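Local atomic coordinates of periplasmic binding protein (Xylanimonas cellulosilytica, PDB entry 4MX8), a protein that probably binds an iron-siderophore or a related ligand outside the cell membrane and hands it to an ABC transporter for import. Residues 236-250 with 273-287. Numbering follows the deposited sequence.
Sequences FEFLLEHDPQWLWVV and VNRTTAATEDHVLYL
The Asp243 carboxylate is the polar hub, with both oxygens taken by Thr277: OD2 accepts the backbone N-H of Thr277 (N to OD2 2.7 Å) on its syn side, somewhat out of the carboxylate plane, and OD1 receives the threonine hydroxyl. The amide end of short helix 277-280 would probably favour the negative charge. Asp243 CG lies anti to the backbone N (chi1 -171°), which brings the carboxylate to the start of that helix.

Farther on, the His283 imidazole lies flat over the six-membered ring of Trp246, centroids 3.6 Å apart and planes 17° from parallel. Its ND1 donates to Gln245 O at 3.1 Å, with the oxygen in the ring plane; together with the stack, this helps hold the ring's rotation. From there the strands run parallel, bonded from Leu247 N to His283 O through to Leu287 N to Val249 O. On one side of the sheet Leu285 CD1 lies over the face of the Trp248 ring and Leu287 CD2 meets its edge; on the other Val249 meets Val284 and Tyr286.

Joined through helical segments, the strands form a beta-alpha-beta crossover in an alpha/beta lobe: 284-287 is outermost, 246-251 also pairs with 183-189, and helices 207-214 and 264-267 pack on the Trp248 and Tyr286 faces.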
# COMPACT_ATOMS: atom_id res chain seq x y z
N PHE A 236 -6.50 -23.89 -9.01
CA PHE A 236 -6.13 -24.54 -7.76
C PHE A 236 -5.05 -25.58 -8.03
O PHE A 236 -4.16 -25.79 -7.21
CB PHE A 236 -7.33 -25.19 -7.09
CG PHE A 236 -8.40 -24.23 -6.69
CD1 PHE A 236 -8.13 -23.21 -5.79
CD2 PHE A 236 -9.67 -24.33 -7.22
CE1 PHE A 236 -9.13 -22.32 -5.42
CE2 PHE A 236 -10.66 -23.45 -6.85
CZ PHE A 236 -10.39 -22.44 -5.96
N GLU A 237 -5.13 -26.22 -9.19
CA GLU A 237 -4.13 -27.21 -9.58
C GLU A 237 -2.71 -26.64 -9.66
O GLU A 237 -1.73 -27.37 -9.46
CB GLU A 237 -4.53 -27.86 -10.91
CG GLU A 237 -5.77 -28.74 -10.82
CD GLU A 237 -7.05 -27.97 -11.12
OE1 GLU A 237 -8.08 -28.62 -11.41
OE2 GLU A 237 -7.02 -26.72 -11.06
N PHE A 238 -2.59 -25.35 -9.95
CA PHE A 238 -1.30 -24.66 -9.95
C PHE A 238 -0.68 -24.75 -8.56
O PHE A 238 0.52 -25.01 -8.44
CB PHE A 238 -1.49 -23.19 -10.36
CG PHE A 238 -0.21 -22.39 -10.47
CD1 PHE A 238 0.37 -21.81 -9.35
CD2 PHE A 238 0.39 -22.20 -11.71
CE1 PHE A 238 1.55 -21.07 -9.44
CE2 PHE A 238 1.57 -21.45 -11.81
CZ PHE A 238 2.14 -20.89 -10.67
N LEU A 239 -1.48 -24.52 -7.53
CA LEU A 239 -0.97 -24.56 -6.16
C LEU A 239 -0.43 -25.95 -5.89
O LEU A 239 0.69 -26.09 -5.40
CB LEU A 239 -2.06 -24.23 -5.15
CG LEU A 239 -2.59 -22.81 -5.24
CD1 LEU A 239 -3.66 -22.59 -4.20
CD2 LEU A 239 -1.45 -21.85 -5.06
N LEU A 240 -1.23 -26.95 -6.23
CA LEU A 240 -0.90 -28.34 -5.98
C LEU A 240 0.33 -28.79 -6.75
O LEU A 240 1.16 -29.54 -6.23
CB LEU A 240 -2.07 -29.23 -6.35
CG LEU A 240 -1.89 -30.64 -5.81
CD1 LEU A 240 -1.74 -30.58 -4.30
CD2 LEU A 240 -3.09 -31.44 -6.18
N GLU A 241 0.45 -28.34 -7.99
CA GLU A 241 1.60 -28.68 -8.83
C GLU A 241 2.92 -28.22 -8.23
O GLU A 241 3.80 -29.04 -7.97
CB GLU A 241 1.44 -28.08 -10.24
CG GLU A 241 2.73 -28.01 -11.04
CD GLU A 241 2.49 -27.85 -12.53
OE1 GLU A 241 1.41 -27.33 -12.91
OE2 GLU A 241 3.37 -28.25 -13.33
N HIS A 242 3.03 -26.91 -8.02
CA HIS A 242 4.25 -26.27 -7.54
C HIS A 242 4.38 -26.33 -6.03
O HIS A 242 5.48 -26.14 -5.49
CB HIS A 242 4.30 -24.82 -8.03
CG HIS A 242 4.25 -24.70 -9.52
ND1 HIS A 242 5.22 -25.23 -10.34
CD2 HIS A 242 3.33 -24.15 -10.33
CE1 HIS A 242 4.91 -25.00 -11.60
NE2 HIS A 242 3.76 -24.34 -11.62
N ASP A 243 3.25 -26.58 -5.38
CA ASP A 243 3.17 -26.85 -3.94
C ASP A 243 4.15 -26.07 -3.07
O ASP A 243 5.17 -26.61 -2.63
CB ASP A 243 3.28 -28.35 -3.68
CG ASP A 243 3.00 -28.71 -2.23
OD1 ASP A 243 3.68 -29.61 -1.71
OD2 ASP A 243 2.10 -28.07 -1.62
N PRO A 244 3.85 -24.79 -2.83
CA PRO A 244 4.69 -23.95 -1.98
C PRO A 244 4.53 -24.37 -0.52
O PRO A 244 3.45 -24.82 -0.14
CB PRO A 244 4.12 -22.55 -2.19
CG PRO A 244 2.72 -22.76 -2.60
CD PRO A 244 2.67 -24.07 -3.33
N GLN A 245 5.61 -24.23 0.25
CA GLN A 245 5.59 -24.55 1.67
C GLN A 245 4.70 -23.60 2.46
O GLN A 245 4.00 -24.02 3.38
CB GLN A 245 7.01 -24.51 2.22
CG GLN A 245 7.10 -24.98 3.66
CD GLN A 245 6.93 -26.47 3.78
OE1 GLN A 245 7.28 -27.20 2.86
NE2 GLN A 245 6.37 -26.93 4.90
N TRP A 246 4.72 -22.32 2.10
CA TRP A 246 3.89 -21.32 2.75
C TRP A 246 3.06 -20.63 1.69
O TRP A 246 3.59 -20.29 0.61
CB TRP A 246 4.78 -20.30 3.43
CG TRP A 246 5.66 -20.86 4.46
CD1 TRP A 246 6.95 -21.25 4.31
CD2 TRP A 246 5.31 -21.11 5.82
NE1 TRP A 246 7.44 -21.73 5.50
CE2 TRP A 246 6.45 -21.65 6.45
CE3 TRP A 246 4.15 -20.93 6.57
CZ2 TRP A 246 6.46 -22.02 7.79
CZ3 TRP A 246 4.16 -21.29 7.91
CH2 TRP A 246 5.31 -21.83 8.51
N LEU A 247 1.78 -20.42 1.98
CA LEU A 247 0.88 -19.71 1.08
C LEU A 247 0.40 -18.44 1.76
O LEU A 247 -0.21 -18.51 2.84
CB LEU A 247 -0.31 -20.59 0.71
CG LEU A 247 -1.35 -20.09 -0.31
CD1 LEU A 247 -0.79 -20.10 -1.71
CD2 LEU A 247 -2.60 -20.94 -0.24
N TRP A 248 0.70 -17.29 1.15
CA TRP A 248 0.34 -15.98 1.70
C TRP A 248 -0.81 -15.36 0.93
O TRP A 248 -0.65 -15.04 -0.24
CB TRP A 248 1.53 -15.03 1.61
CG TRP A 248 2.76 -15.46 2.36
CD1 TRP A 248 3.76 -16.26 1.89
CD2 TRP A 248 3.13 -15.09 3.69
NE1 TRP A 248 4.73 -16.42 2.86
CE2 TRP A 248 4.37 -15.71 3.96
CE3 TRP A 248 2.54 -14.29 4.67
CZ2 TRP A 248 5.02 -15.55 5.17
CZ3 TRP A 248 3.20 -14.14 5.87
CH2 TRP A 248 4.42 -14.77 6.11
N VAL A 249 -1.94 -15.16 1.59
CA VAL A 249 -3.18 -14.81 0.91
C VAL A 249 -3.68 -13.40 1.19
O VAL A 249 -3.82 -13.01 2.35
CB VAL A 249 -4.29 -15.78 1.32
CG1 VAL A 249 -5.54 -15.52 0.50
CG2 VAL A 249 -3.82 -17.21 1.15
N VAL A 250 -3.96 -12.66 0.12
CA VAL A 250 -4.60 -11.34 0.19
C VAL A 250 -6.01 -11.43 -0.40
O VAL A 250 -6.16 -11.69 -1.60
CB VAL A 250 -3.80 -10.31 -0.64
CG1 VAL A 250 -4.50 -9.00 -0.66
CG2 VAL A 250 -2.42 -10.16 -0.08
N VAL A 273 -6.86 -27.79 -3.03
CA VAL A 273 -6.04 -27.02 -2.11
C VAL A 273 -5.82 -27.75 -0.78
O VAL A 273 -4.75 -27.65 -0.21
CB VAL A 273 -6.61 -25.59 -1.87
CG1 VAL A 273 -5.94 -24.92 -0.69
CG2 VAL A 273 -6.44 -24.73 -3.12
N ASN A 274 -6.80 -28.51 -0.30
CA ASN A 274 -6.59 -29.22 0.97
C ASN A 274 -5.54 -30.33 0.92
O ASN A 274 -5.17 -30.87 1.96
CB ASN A 274 -7.90 -29.78 1.52
CG ASN A 274 -8.88 -28.70 1.87
OD1 ASN A 274 -10.04 -28.76 1.47
ND2 ASN A 274 -8.44 -27.70 2.63
N ARG A 275 -5.08 -30.67 -0.29
CA ARG A 275 -4.07 -31.71 -0.50
C ARG A 275 -2.68 -31.07 -0.55
O ARG A 275 -1.66 -31.73 -0.40
CB ARG A 275 -4.33 -32.45 -1.80
CG ARG A 275 -5.32 -33.58 -1.68
CD ARG A 275 -5.44 -34.34 -2.98
NE ARG A 275 -6.33 -33.69 -3.95
CZ ARG A 275 -6.05 -33.55 -5.24
NH1 ARG A 275 -4.91 -34.01 -5.71
NH2 ARG A 275 -6.91 -32.96 -6.06
N THR A 276 -2.70 -29.76 -0.77
CA THR A 276 -1.52 -28.91 -0.80
C THR A 276 -0.72 -29.00 0.51
O THR A 276 -1.29 -29.17 1.58
CB THR A 276 -2.02 -27.48 -1.07
OG1 THR A 276 -1.96 -27.22 -2.48
CG2 THR A 276 -1.27 -26.43 -0.30
N THR A 277 0.61 -28.93 0.41
CA THR A 277 1.44 -28.98 1.62
C THR A 277 1.10 -27.83 2.55
O THR A 277 0.90 -28.04 3.76
CB THR A 277 2.95 -28.93 1.31
OG1 THR A 277 3.36 -30.15 0.69
CG2 THR A 277 3.76 -28.75 2.59
N ALA A 278 1.05 -26.62 1.99
CA ALA A 278 0.71 -25.43 2.76
C ALA A 278 -0.55 -25.64 3.61
O ALA A 278 -0.57 -25.32 4.79
CB ALA A 278 0.55 -24.24 1.84
N ALA A 279 -1.60 -26.19 3.01
CA ALA A 279 -2.83 -26.41 3.75
C ALA A 279 -2.69 -27.49 4.82
O ALA A 279 -3.12 -27.29 5.96
CB ALA A 279 -3.97 -26.74 2.80
N THR A 280 -2.08 -28.62 4.49
CA THR A 280 -2.03 -29.72 5.45
C THR A 280 -1.12 -29.44 6.63
O THR A 280 -1.24 -30.06 7.68
CB THR A 280 -1.63 -31.07 4.79
OG1 THR A 280 -0.31 -30.98 4.25
CG2 THR A 280 -2.61 -31.44 3.69
N GLU A 281 -0.23 -28.47 6.47
CA GLU A 281 0.73 -28.15 7.51
C GLU A 281 0.38 -26.84 8.23
O GLU A 281 1.16 -26.36 9.04
CB GLU A 281 2.13 -28.07 6.89
CG GLU A 281 3.23 -28.72 7.71
CD GLU A 281 3.09 -30.22 7.77
OE1 GLU A 281 2.54 -30.82 6.81
OE2 GLU A 281 3.52 -30.81 8.79
N ASP A 282 -0.80 -26.28 7.93
CA ASP A 282 -1.28 -25.06 8.59
C ASP A 282 -0.30 -23.90 8.32
O ASP A 282 0.13 -23.18 9.22
CB ASP A 282 -1.48 -25.32 10.09
CG ASP A 282 -2.34 -24.26 10.77
OD1 ASP A 282 -2.96 -23.42 10.07
OD2 ASP A 282 -2.40 -24.29 12.02
N HIS A 283 0.02 -23.74 7.05
CA HIS A 283 1.01 -22.79 6.58
C HIS A 283 0.35 -21.82 5.62
O HIS A 283 1.02 -21.24 4.76
CB HIS A 283 2.13 -23.53 5.86
CG HIS A 283 3.09 -24.23 6.78
ND1 HIS A 283 4.21 -24.89 6.32
CD2 HIS A 283 3.11 -24.36 8.13
CE1 HIS A 283 4.88 -25.40 7.34
NE2 HIS A 283 4.23 -25.09 8.46
N VAL A 284 -0.97 -21.65 5.74
CA VAL A 284 -1.69 -20.61 4.99
C VAL A 284 -1.86 -19.38 5.88
O VAL A 284 -2.52 -19.43 6.90
CB VAL A 284 -3.07 -21.10 4.48
CG1 VAL A 284 -3.83 -19.98 3.82
CG2 VAL A 284 -2.89 -22.24 3.49
N LEU A 285 -1.24 -18.27 5.48
CA LEU A 285 -1.30 -17.05 6.26
C LEU A 285 -2.10 -15.99 5.52
O LEU A 285 -1.84 -15.74 4.34
CB LEU A 285 0.10 -16.51 6.51
CG LEU A 285 1.05 -17.58 7.06
CD1 LEU A 285 2.36 -17.38 6.40
CD2 LEU A 285 1.17 -17.48 8.55
N TYR A 286 -3.07 -15.38 6.21
CA TYR A 286 -3.87 -14.33 5.58
C TYR A 286 -3.37 -12.92 5.92
O TYR A 286 -3.15 -12.58 7.09
CB TYR A 286 -5.34 -14.51 5.93
CG TYR A 286 -5.92 -15.76 5.33
CD1 TYR A 286 -6.56 -15.72 4.10
CD2 TYR A 286 -5.82 -16.98 5.98
CE1 TYR A 286 -7.08 -16.86 3.53
CE2 TYR A 286 -6.35 -18.13 5.42
CZ TYR A 286 -6.97 -18.06 4.19
OH TYR A 286 -7.48 -19.19 3.62
N LEU A 287 -3.17 -12.11 4.89
CA LEU A 287 -2.66 -10.76 5.10
C LEU A 287 -3.82 -9.77 5.15
O LEU A 287 -4.88 -10.04 4.60
CB LEU A 287 -1.67 -10.40 3.98
CG LEU A 287 -0.48 -11.32 3.76
CD1 LEU A 287 0.29 -10.81 2.58
CD2 LEU A 287 0.41 -11.35 4.97
O HOH W 1 -6.68 -11.50 3.16